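Local coordinates for protein transcriptional regulator I2 (PDB 4MO7) that acts as a superantigen associated with Crohn's disease and, as a TetR-family protein, probably also binds DNA as a transcriptional regulator, at residues A[74-85]-A[124-135]. Numbering follows the deposited sequence. Where two conformers were deposited one is given.
Sequences DEILRAVMEETI and AMAVLVYEWRSL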
# COMPACT_ATOMS: atom_id res chain seq x y z
N ASP A 74 3.60 -5.23 27.75
CA ASP A 74 3.40 -5.85 26.43
C ASP A 74 2.02 -6.43 26.31
O ASP A 74 1.38 -6.39 25.26
CB ASP A 74 4.36 -7.04 26.26
CG ASP A 74 4.22 -7.70 24.93
OD1 ASP A 74 4.61 -7.03 23.96
OD2 ASP A 74 3.77 -8.88 24.84
N GLU A 75 1.54 -7.04 27.39
CA GLU A 75 0.18 -7.60 27.34
C GLU A 75 -0.92 -6.52 27.28
O GLU A 75 -1.97 -6.78 26.69
CB GLU A 75 -0.10 -8.58 28.47
CG GLU A 75 -1.39 -9.36 28.30
CD GLU A 75 -1.55 -10.45 29.33
OE1 GLU A 75 -1.55 -11.63 28.94
OE2 GLU A 75 -1.69 -10.12 30.52
N ILE A 76 -0.72 -5.36 27.90
CA ILE A 76 -1.67 -4.25 27.76
C ILE A 76 -1.75 -3.86 26.28
O ILE A 76 -2.86 -3.62 25.76
CB ILE A 76 -1.25 -3.01 28.56
CG1 ILE A 76 -1.18 -3.39 30.05
CG2 ILE A 76 -2.30 -1.91 28.43
CD1 ILE A 76 -0.66 -2.29 30.92
N LEU A 77 -0.60 -3.82 25.59
CA LEU A 77 -0.57 -3.41 24.17
C LEU A 77 -1.30 -4.43 23.34
O LEU A 77 -2.13 -4.06 22.49
CB LEU A 77 0.86 -3.25 23.66
CG LEU A 77 1.08 -2.80 22.20
CD1 LEU A 77 0.48 -1.46 21.93
CD2 LEU A 77 2.61 -2.85 21.87
N ARG A 78 -1.03 -5.71 23.58
CA ARG A 78 -1.77 -6.80 22.92
C ARG A 78 -3.27 -6.62 23.09
O ARG A 78 -4.03 -6.75 22.13
CB ARG A 78 -1.39 -8.14 23.55
CG ARG A 78 -2.21 -9.32 22.97
CD ARG A 78 -1.98 -10.53 23.87
NE ARG A 78 -3.15 -11.39 23.82
CZ ARG A 78 -3.32 -12.46 24.59
NH1 ARG A 78 -2.38 -12.78 25.47
NH2 ARG A 78 -4.43 -13.20 24.49
N ALA A 79 -3.72 -6.30 24.31
CA ALA A 79 -5.17 -6.23 24.57
C ALA A 79 -5.77 -5.01 23.91
O ALA A 79 -6.90 -5.08 23.43
CB ALA A 79 -5.46 -6.20 26.09
N VAL A 80 -5.05 -3.90 23.86
CA VAL A 80 -5.56 -2.70 23.12
C VAL A 80 -5.78 -3.10 21.68
O VAL A 80 -6.82 -2.80 21.07
CB VAL A 80 -4.55 -1.55 23.21
CG1 VAL A 80 -4.84 -0.43 22.23
CG2 VAL A 80 -4.52 -1.03 24.65
N MET A 81 -4.82 -3.81 21.10
CA MET A 81 -4.96 -4.18 19.69
C MET A 81 -6.06 -5.22 19.50
O MET A 81 -6.83 -5.17 18.53
CB MET A 81 -3.64 -4.67 19.16
CG MET A 81 -2.54 -3.59 19.19
SD MET A 81 -1.18 -4.23 18.20
CE MET A 81 0.10 -3.03 18.50
N GLU A 82 -6.15 -6.18 20.41
CA GLU A 82 -7.22 -7.18 20.31
C GLU A 82 -8.59 -6.52 20.40
O GLU A 82 -9.52 -6.85 19.63
CB GLU A 82 -7.07 -8.24 21.40
CG GLU A 82 -5.94 -9.24 21.16
CD GLU A 82 -5.90 -10.27 22.29
OE1 GLU A 82 -5.30 -11.34 22.11
OE2 GLU A 82 -6.46 -10.00 23.37
N GLU A 83 -8.75 -5.61 21.35
CA GLU A 83 -10.04 -4.91 21.49
C GLU A 83 -10.45 -4.21 20.22
O GLU A 83 -11.63 -4.24 19.86
CB GLU A 83 -9.97 -3.81 22.56
CG GLU A 83 -10.09 -4.27 23.97
CD GLU A 83 -11.35 -5.08 24.19
OE1 GLU A 83 -12.46 -4.49 24.13
OE2 GLU A 83 -11.21 -6.30 24.39
N THR A 84 -9.51 -3.55 19.56
CA THR A 84 -9.83 -2.82 18.33
C THR A 84 -10.29 -3.75 17.24
O THR A 84 -11.24 -3.43 16.50
CB THR A 84 -8.62 -2.05 17.76
OG1 THR A 84 -8.04 -1.28 18.82
CG2 THR A 84 -9.05 -1.11 16.62
N ILE A 85 -9.61 -4.88 17.09
CA ILE A 85 -10.02 -5.80 16.08
C ILE A 85 -11.33 -6.49 16.40
O ILE A 85 -12.16 -6.68 15.48
CB ILE A 85 -8.94 -6.85 15.77
CG1 ILE A 85 -7.69 -6.18 15.20
CG2 ILE A 85 -9.43 -7.79 14.65
CD1 ILE A 85 -6.55 -7.17 15.00
N ALA A 124 -7.13 3.29 19.29
CA ALA A 124 -6.61 1.94 19.48
C ALA A 124 -6.22 1.28 18.12
O ALA A 124 -5.36 0.39 18.07
CB ALA A 124 -7.57 1.12 20.25
N MET A 125 -6.83 1.76 17.04
CA MET A 125 -6.47 1.32 15.69
C MET A 125 -5.19 1.97 15.25
O MET A 125 -4.36 1.36 14.55
CB MET A 125 -7.54 1.74 14.71
CG MET A 125 -7.14 1.53 13.26
SD MET A 125 -8.21 0.28 12.56
CE MET A 125 -7.47 -1.21 13.22
N ALA A 126 -5.03 3.24 15.60
CA ALA A 126 -3.80 3.93 15.28
C ALA A 126 -2.66 3.30 16.05
O ALA A 126 -1.51 3.31 15.59
CB ALA A 126 -3.92 5.43 15.63
N VAL A 127 -2.97 2.75 17.22
CA VAL A 127 -1.96 2.09 18.02
C VAL A 127 -1.53 0.80 17.29
O VAL A 127 -0.35 0.49 17.20
CB VAL A 127 -2.44 1.81 19.47
CG1 VAL A 127 -1.52 0.83 20.16
CG2 VAL A 127 -2.53 3.11 20.29
N LEU A 128 -2.51 0.09 16.73
CA LEU A 128 -2.25 -1.19 16.05
C LEU A 128 -1.29 -0.98 14.90
O LEU A 128 -0.37 -1.76 14.68
CB LEU A 128 -3.58 -1.83 15.58
CG LEU A 128 -3.40 -3.22 14.93
CD1 LEU A 128 -4.62 -4.07 15.18
CD2 LEU A 128 -3.13 -3.13 13.42
N VAL A 129 -1.48 0.11 14.18
CA VAL A 129 -0.69 0.35 12.99
C VAL A 129 0.71 0.81 13.33
O VAL A 129 1.70 0.28 12.81
CB VAL A 129 -1.42 1.38 12.08
CG1 VAL A 129 -0.54 1.76 10.91
CG2 VAL A 129 -2.83 0.81 11.60
N TYR A 130 0.84 1.77 14.25
CA TYR A 130 2.18 2.28 14.53
C TYR A 130 2.97 1.61 15.61
O TYR A 130 4.20 1.79 15.62
CB TYR A 130 2.14 3.80 14.79
CG TYR A 130 1.70 4.54 13.56
CD1 TYR A 130 2.46 4.49 12.39
CD2 TYR A 130 0.51 5.25 13.54
CE1 TYR A 130 2.05 5.15 11.25
CE2 TYR A 130 0.11 5.93 12.40
CZ TYR A 130 0.88 5.87 11.26
OH TYR A 130 0.46 6.54 10.14
N GLU A 131 2.32 0.83 16.49
CA GLU A 131 3.04 0.21 17.60
C GLU A 131 3.18 -1.29 17.40
O GLU A 131 3.64 -2.02 18.29
CB GLU A 131 2.36 0.48 18.95
CG GLU A 131 2.27 1.95 19.34
CD GLU A 131 3.64 2.55 19.62
OE1 GLU A 131 4.67 1.83 19.67
OE2 GLU A 131 3.69 3.78 19.76
N TRP A 132 2.87 -1.72 16.19
CA TRP A 132 2.96 -3.14 15.85
C TRP A 132 4.31 -3.75 16.23
O TRP A 132 4.38 -4.84 16.85
CB TRP A 132 2.68 -3.30 14.35
CG TRP A 132 2.65 -4.74 13.96
CD1 TRP A 132 3.60 -5.42 13.27
CD2 TRP A 132 1.63 -5.68 14.29
NE1 TRP A 132 3.22 -6.73 13.13
CE2 TRP A 132 2.03 -6.92 13.78
CE3 TRP A 132 0.41 -5.58 14.96
CZ2 TRP A 132 1.24 -8.07 13.88
CZ3 TRP A 132 -0.36 -6.73 15.10
CH2 TRP A 132 0.06 -7.96 14.56
N ARG A 133 5.38 -3.03 15.92
CA ARG A 133 6.72 -3.56 16.15
C ARG A 133 7.09 -3.57 17.63
O ARG A 133 8.06 -4.21 18.00
CB ARG A 133 7.75 -2.76 15.32
CG ARG A 133 7.69 -3.01 13.80
CD ARG A 133 8.75 -2.21 13.05
NE ARG A 133 10.12 -2.57 13.44
CZ ARG A 133 11.20 -1.83 13.19
NH1 ARG A 133 11.09 -0.67 12.55
NH2 ARG A 133 12.39 -2.24 13.59
N SER A 134 6.33 -2.86 18.48
CA SER A 134 6.54 -2.95 19.94
C SER A 134 5.98 -4.21 20.61
O SER A 134 6.30 -4.52 21.76
CB SER A 134 5.96 -1.69 20.62
OG SER A 134 6.61 -0.51 20.20
N LEU A 135 5.14 -4.96 19.90
CA LEU A 135 4.43 -6.09 20.48
C LEU A 135 5.26 -7.34 20.36
O LEU A 135 5.93 -7.56 19.34
CB LEU A 135 3.09 -6.27 19.74
CG LEU A 135 1.99 -7.12 20.38
CD1 LEU A 135 1.67 -6.64 21.78
CD2 LEU A 135 0.77 -7.05 19.56
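Met81 and Leu135 meet end to end, SD lying 3.7 Å from CD2, and around them the contact is almost wholly apolar. Met81 has CG beside its backbone N (chi1 -63°) and an extended chain from there on, which carries SD and CE across to the turn where helix 122-130 ends. SD stands 3.9 Å from Trp132 CE3 and 5.0 Å from the centroid of the six-membered ring, at 69° to the ring normal, an oblique Met-aromatic contact. CE comes to rest against the Glu131 carbonyl.

An aliphatic cluster lies beside it. Leu77 splits its methyls: CD1 packs on Val127 CG1 at 3.5 Å, while CD2 lies against Ser134 CB. Leu135 CD1 packs against the helix backbone, 3.5 Å from Asp74 O, beside Arg78 N. Farther along, Val80 CG1 touches Ala124 CB at 3.7 Å, and Ile85 crosses Leu128 at about a right angle.

Four polar side chains bond within their own segment or to neighbours. Arg78 NE donates to Glu82 OE1 (2.7 Å) in a salt bridge, with the oxygen in the guanidinium plane but the carboxylate approached from above its own. Ser134 OG hydrogen-bonds Glu131 OE1 nearly along the C-O axis; Glu131 OE2 accepts a hydrogen bond from Phe47 N, and Asp74 OD2 is hydrogen-bonded with Ser136 OG.

With the axes of 74-85 and 124-130 8.6 Å apart and crossing at -119°, this packing joins the TetR-family helix-turn-helix region to the tetracycline-repressor-like C-terminal region. The join therefore rests here on methyl, thioether and ring contacts, whose fit depends on shape more than on directional bonds.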